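Thiol:disulfide interchange protein DsbA (Neisseria meningitidis serogroup B, PDB 2ZNM) probably acts as a thiol:disulfide oxidoreductase of the thioredoxin family, exchanging disulfides with other proteins in the periplasm. Local coordinates at residues A[49-54]-A[177-182]; A[98-103]-A[109-114]. All coordinates share one frame; numbering follows the deposited sequence.

Interaction 1: A[49-54]-A[177-182]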
loop_
_atom_site.group_PDB
_atom_site.type_symbol
_atom_site.label_atom_id
_atom_site.label_comp_id
_atom_site.label_asym_id
_atom_site.label_seq_id
_atom_site.Cartn_x
_atom_site.Cartn_y
_atom_site.Cartn_z
ATOM N N LYS A 49 -10.327 -11.648 0.829
ATOM C CA LYS A 49 -11.245 -12.793 0.795
ATOM C C LYS A 49 -11.637 -13.216 -0.618
ATOM O O LYS A 49 -11.867 -14.398 -0.855
ATOM C CB LYS A 49 -12.491 -12.523 1.649
ATOM C CG LYS A 49 -12.207 -12.067 3.090
ATOM C CD LYS A 49 -11.794 -13.230 3.982
ATOM C CE LYS A 49 -11.833 -12.857 5.468
ATOM N NZ LYS A 49 -10.913 -11.724 5.811
ATOM N N ALA A 50 -11.701 -12.265 -1.553
ATOM C CA ALA A 50 -12.250 -12.525 -2.897
ATOM C C ALA A 50 -11.212 -13.016 -3.902
ATOM O O ALA A 50 -11.554 -13.682 -4.892
ATOM C CB ALA A 50 -12.974 -11.305 -3.436
ATOM N N LEU A 51 -9.947 -12.687 -3.640
ATOM C CA LEU A 51 -8.836 -13.102 -4.501
ATOM C C LEU A 51 -8.710 -14.634 -4.553
ATOM O O LEU A 51 -9.031 -15.300 -3.577
ATOM C CB LEU A 51 -7.523 -12.469 -4.025
ATOM C CG LEU A 51 -7.268 -10.998 -4.368
ATOM C CD1 LEU A 51 -5.987 -10.525 -3.708
ATOM C CD2 LEU A 51 -7.208 -10.744 -5.871
ATOM N N PRO A 52 -8.268 -15.194 -5.702
ATOM C CA PRO A 52 -7.966 -16.636 -5.744
ATOM C C PRO A 52 -6.767 -17.019 -4.871
ATOM O O PRO A 52 -6.018 -16.156 -4.443
ATOM C CB PRO A 52 -7.666 -16.896 -7.228
ATOM C CG PRO A 52 -7.278 -15.577 -7.778
ATOM C CD PRO A 52 -8.060 -14.552 -7.015
ATOM N N SER A 53 -6.603 -18.309 -4.615
ATOM C CA SER A 53 -5.556 -18.829 -3.721
ATOM C C SER A 53 -4.101 -18.509 -4.122
ATOM O O SER A 53 -3.234 -18.432 -3.253
ATOM C CB SER A 53 -5.715 -20.347 -3.550
ATOM O OG SER A 53 -6.977 -20.671 -2.987
ATOM N N ASP A 54 -3.850 -18.340 -5.423
ATOM C CA ASP A 54 -2.496 -18.095 -5.952
ATOM C C ASP A 54 -2.168 -16.597 -6.136
ATOM O O ASP A 54 -1.159 -16.231 -6.758
ATOM C CB ASP A 54 -2.278 -18.880 -7.257
ATOM C CG ASP A 54 -3.386 -18.653 -8.281
ATOM O OD1 ASP A 54 -4.401 -18.005 -7.948
ATOM O OD2 ASP A 54 -3.242 -19.123 -9.428
ATOM N N GLU A 177 -10.388 -10.526 -12.793
ATOM C CA GLU A 177 -10.198 -10.862 -14.208
ATOM C C GLU A 177 -8.743 -10.696 -14.656
ATOM O O GLU A 177 -8.253 -11.470 -15.473
ATOM C CB GLU A 177 -11.117 -10.015 -15.096
ATOM C CG GLU A 177 -12.563 -10.518 -15.192
ATOM C CD GLU A 177 -13.378 -9.804 -16.277
ATOM O OE1 GLU A 177 -13.289 -8.556 -16.389
ATOM O OE2 GLU A 177 -14.122 -10.494 -17.016
ATOM N N LEU A 178 -8.067 -9.687 -14.112
ATOM C CA LEU A 178 -6.655 -9.423 -14.395
ATOM C C LEU A 178 -5.726 -10.480 -13.819
ATOM O O LEU A 178 -4.708 -10.810 -14.423
ATOM C CB LEU A 178 -6.254 -8.036 -13.882
ATOM C CG LEU A 178 -5.949 -6.866 -14.834
ATOM C CD1 LEU A 178 -6.590 -6.981 -16.211
ATOM C CD2 LEU A 178 -6.315 -5.528 -14.179
ATOM N N VAL A 179 -6.068 -10.993 -12.642
ATOM C CA VAL A 179 -5.331 -12.103 -12.035
ATOM C C VAL A 179 -5.485 -13.363 -12.896
ATOM O O VAL A 179 -4.524 -14.117 -13.073
ATOM C CB VAL A 179 -5.789 -12.359 -10.573
ATOM C CG1 VAL A 179 -5.201 -13.645 -10.025
ATOM C CG2 VAL A 179 -5.400 -11.179 -9.680
ATOM N N ALA A 180 -6.685 -13.571 -13.444
ATOM C CA ALA A 180 -6.945 -14.697 -14.353
ATOM C C ALA A 180 -6.251 -14.514 -15.703
ATOM O O ALA A 180 -5.868 -15.493 -16.349
ATOM C CB ALA A 180 -8.437 -14.905 -14.541
ATOM N N LYS A 181 -6.096 -13.257 -16.118
ATOM C CA LYS A 181 -5.353 -12.902 -17.331
ATOM C C LYS A 181 -3.860 -13.217 -17.178
ATOM O O LYS A 181 -3.257 -13.842 -18.054
ATOM C CB LYS A 181 -5.558 -11.417 -17.673
ATOM C CG LYS A 181 -4.925 -10.959 -18.988
ATOM C CD LYS A 181 -5.251 -9.500 -19.273
ATOM C CE LYS A 181 -4.474 -8.963 -20.473
ATOM N NZ LYS A 181 -4.978 -9.489 -21.775
ATOM N N VAL A 182 -3.284 -12.785 -16.058
ATOM C CA VAL A 182 -1.872 -13.006 -15.745
ATOM C C VAL A 182 -1.553 -14.503 -15.623
ATOM O O VAL A 182 -0.578 -14.981 -16.204
ATOM C CB VAL A 182 -1.438 -12.197 -14.458
ATOM C CG1 VAL A 182 -0.127 -12.702 -13.879
ATOM C CG2 VAL A 182 -1.336 -10.704 -14.761
#
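The CG corner of the Pro52 ring meets the CG1 methyl of Val179 where the turn after helix 42-50 meets helix 167-185 over strand 24-30 of the thioredoxin fold. The chain has just come off helix 42-50, since Leu51 is the first residue to leave helical angles, and it is turning back toward strand 55-61; Val179 projects from the long C-terminal helix 167-185. The tight part is a single apolar touch: Pro52 CG lies 3.6 Å from Val179 CG1, although the two CA atoms stand 8.2 Å apart. Both residue types suit this place. Proline offers a compact apolar ring in a non-helical bend, and the short, branched valine sends one methyl to each of its neighbours. With CG1 anti to the backbone N (chi1 170°), that methyl faces the proline ring while CG2 is turned to Leu51. The touch with Leu51 is looser, its CD2 methyl ending 4.2 Å from Val179 CG2. On the sheet side of the pair the packing continues into strand 24-30: Leu51 and Val179 both rest on Val26, and Val179 also covers Ile24, so the helix and the turn share one patch of the sheet.

Toward the end of the turn the contact grows loose and polar, and Asp54 there is partly exposed to solvent. Asp54 OD1 stays 4.9 Å from Val179 CG1 and makes no apolar touch with it. The backbone of Asp54 bonds to Ile24, and its OD1 forms a salt bridge with NH1 of Arg183, one turn beyond Val179 on the same helix.

Interaction 2: A[98-103]-A[109-114]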
loop_
_atom_site.group_PDB
_atom_site.type_symbol
_atom_site.label_atom_id
_atom_site.label_comp_id
_atom_site.label_asym_id
_atom_site.label_seq_id
_atom_site.Cartn_x
_atom_site.Cartn_y
_atom_site.Cartn_z
ATOM N N GLN A 98 -4.414 15.662 11.966
ATOM C CA GLN A 98 -3.398 16.684 11.637
ATOM C C GLN A 98 -2.871 17.499 12.835
ATOM O O GLN A 98 -2.297 18.580 12.645
ATOM C CB GLN A 98 -3.896 17.633 10.536
ATOM C CG GLN A 98 -4.119 16.994 9.189
ATOM C CD GLN A 98 -4.337 18.026 8.086
ATOM O OE1 GLN A 98 -5.439 18.562 7.918
ATOM N NE2 GLN A 98 -3.279 18.308 7.326
ATOM N N LYS A 99 -3.046 16.984 14.047
ATOM C CA LYS A 99 -2.565 17.654 15.261
ATOM C C LYS A 99 -1.047 17.565 15.478
ATOM O O LYS A 99 -0.465 18.378 16.185
ATOM C CB LYS A 99 -3.314 17.126 16.500
ATOM C CG LYS A 99 -4.818 17.394 16.490
ATOM C CD LYS A 99 -5.599 16.472 17.437
ATOM C CE LYS A 99 -7.022 16.992 17.618
ATOM N NZ LYS A 99 -7.947 16.074 18.356
ATOM N N ILE A 100 -0.407 16.569 14.886
ATOM C CA ILE A 100 1.031 16.378 15.053
ATOM C C ILE A 100 1.623 16.095 13.681
ATOM O O ILE A 100 0.955 15.516 12.818
ATOM C CB ILE A 100 1.380 15.218 16.058
ATOM C CG1 ILE A 100 0.893 13.861 15.539
ATOM C CG2 ILE A 100 0.805 15.491 17.466
ATOM C CD1 ILE A 100 1.064 12.701 16.520
ATOM N N ARG A 101 2.868 16.517 13.474
ATOM C CA ARG A 101 3.566 16.242 12.234
ATOM C C ARG A 101 4.201 14.839 12.314
ATOM O O ARG A 101 5.380 14.690 12.651
ATOM C CB ARG A 101 4.608 17.338 11.953
ATOM C CG ARG A 101 5.389 17.128 10.666
ATOM C CD ARG A 101 6.007 18.415 10.136
ATOM N NE ARG A 101 6.526 18.201 8.785
ATOM C CZ ARG A 101 5.763 18.135 7.694
ATOM N NH1 ARG A 101 4.442 18.283 7.787
ATOM N NH2 ARG A 101 6.317 17.930 6.507
ATOM N N LEU A 102 3.402 13.817 11.999
ATOM C CA LEU A 102 3.830 12.420 12.107
ATOM C C LEU A 102 4.985 12.064 11.162
ATOM O O LEU A 102 5.658 11.040 11.353
ATOM C CB LEU A 102 2.638 11.483 11.873
ATOM C CG LEU A 102 2.667 10.065 12.469
ATOM C CD1 LEU A 102 2.738 10.061 13.987
ATOM C CD2 LEU A 102 1.458 9.292 12.025
ATOM N N GLU A 103 5.205 12.912 10.150
ATOM C CA GLU A 103 6.301 12.752 9.184
ATOM C C GLU A 103 7.661 12.907 9.847
ATOM O O GLU A 103 8.671 12.500 9.304
ATOM C CB GLU A 103 6.201 13.794 8.065
ATOM C CG GLU A 103 5.149 13.525 7.020
ATOM C CD GLU A 103 3.817 14.212 7.331
ATOM O OE1 GLU A 103 3.568 14.565 8.512
ATOM O OE2 GLU A 103 3.023 14.401 6.386
ATOM N N GLY A 109 7.959 8.934 17.063
ATOM C CA GLY A 109 8.419 8.217 18.256
ATOM C C GLY A 109 7.654 8.552 19.525
ATOM O O GLY A 109 7.187 7.657 20.231
ATOM N N LYS A 110 7.513 9.842 19.816
ATOM C CA LYS A 110 6.736 10.278 20.975
ATOM C C LYS A 110 5.280 9.823 20.861
ATOM O O LYS A 110 4.690 9.380 21.849
ATOM C CB LYS A 110 6.823 11.795 21.184
ATOM C CG LYS A 110 8.206 12.278 21.624
ATOM C CD LYS A 110 8.118 13.497 22.544
ATOM C CE LYS A 110 9.444 13.738 23.268
ATOM N NZ LYS A 110 9.271 14.601 24.477
ATOM N N TRP A 111 4.713 9.919 19.660
ATOM C CA TRP A 111 3.352 9.438 19.409
ATOM C C TRP A 111 3.201 7.926 19.661
ATOM O O TRP A 111 2.274 7.503 20.359
ATOM C CB TRP A 111 2.904 9.782 17.983
ATOM C CG TRP A 111 1.630 9.093 17.565
ATOM C CD1 TRP A 111 0.354 9.487 17.849
ATOM C CD2 TRP A 111 1.514 7.885 16.792
ATOM N NE1 TRP A 111 -0.549 8.601 17.302
ATOM C CE2 TRP A 111 0.136 7.612 16.648
ATOM C CE3 TRP A 111 2.442 7.008 16.204
ATOM C CZ2 TRP A 111 -0.334 6.511 15.940
ATOM C CZ3 TRP A 111 1.974 5.920 15.513
ATOM C CH2 TRP A 111 0.595 5.679 15.385
ATOM N N ALA A 112 4.112 7.133 19.093
ATOM C CA ALA A 112 4.058 5.675 19.184
ATOM C C ALA A 112 4.076 5.173 20.620
ATOM O O ALA A 112 3.311 4.280 20.977
ATOM C CB ALA A 112 5.196 5.050 18.393
ATOM N N LEU A 113 4.949 5.759 21.435
ATOM C CA LEU A 113 5.128 5.346 22.828
ATOM C C LEU A 113 3.913 5.651 23.730
ATOM O O LEU A 113 3.653 4.922 24.685
ATOM C CB LEU A 113 6.419 5.949 23.402
ATOM C CG LEU A 113 7.785 5.252 23.237
ATOM C CD1 LEU A 113 7.863 3.989 24.090
ATOM C CD2 LEU A 113 8.155 4.940 21.800
ATOM N N SER A 114 3.169 6.709 23.406
ATOM C CA SER A 114 1.957 7.090 24.139
ATOM C C SER A 114 0.694 6.290 23.752
ATOM O O SER A 114 -0.353 6.438 24.388
ATOM C CB SER A 114 1.688 8.591 23.961
ATOM O OG SER A 114 1.350 8.896 22.614
#
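In the helical region that DsbA-like proteins carry within the thioredoxin fold, the loop from helix 84-97 to helix 105-113 folds back so that Ile100 and Leu102 close on Trp111 of the second helix. A tight bend carries these two prongs: Arg101 is the centre of an inverse gamma turn, with Leu102 N bonded weakly to Ile100 O, and the residues before and after it both point toward the tryptophan. The side chains of Ile100 and Trp111 cross at about a right angle, the end of the isoleucine touching the pyrrole side: CD1 is 3.5 Å from Trp111 CD1 and 3.7 Å from Trp111 CB. The extended outer torsion of Ile100 (chi2 -174°) holds CD1 away from the backbone, toward Trp111. Leu102 approaches at a slant, and its CD1 lies 3.8 Å from both CD2 and CE3 of Trp111, above the ring plane and offset toward the rim. With CG anti to the backbone N (chi1 169°), Trp111 directs its ring toward the loop. The size of the indole lets it meet two aliphatic ends at once. The isoleucine is on the solvent-facing side and the leucine is buried, which marks the inner end of the contact.

Ser114 OG, three residues on, donates to Trp111 O over 2.8 Å, a short polar bond suited to a small hydroxyl residue. Deeper in, Trp111 leans on Ala90, Val91 and Ala94 of helix 84-97 and reaches Met74 of helix 69-81, while Leu102 packs on Val95; the tryptophan is thus wedged between its own connecting loop and the two preceding helices.

Overall arrangement
Interactions 1 and 2 lie on opposite sides of the chain's centre, their centres 38 Å apart and their nearest atoms about 23 Å apart, and they share no helix or strand. Interaction 1 is long-range: it brings residues 49-54 against 177-182 near the C-terminus, joining the turn after helix 42-50 to helix 167-185 over strand 24-30. Interaction 2 is local, joining 98-103 to 109-114, and it is nested in the chain between the two halves of interaction 1. This order reflects the DsbA design, in which a helical region is inserted into the thioredoxin fold: one contact lies in the thioredoxin part, against its sheet, and the other within the helical insert.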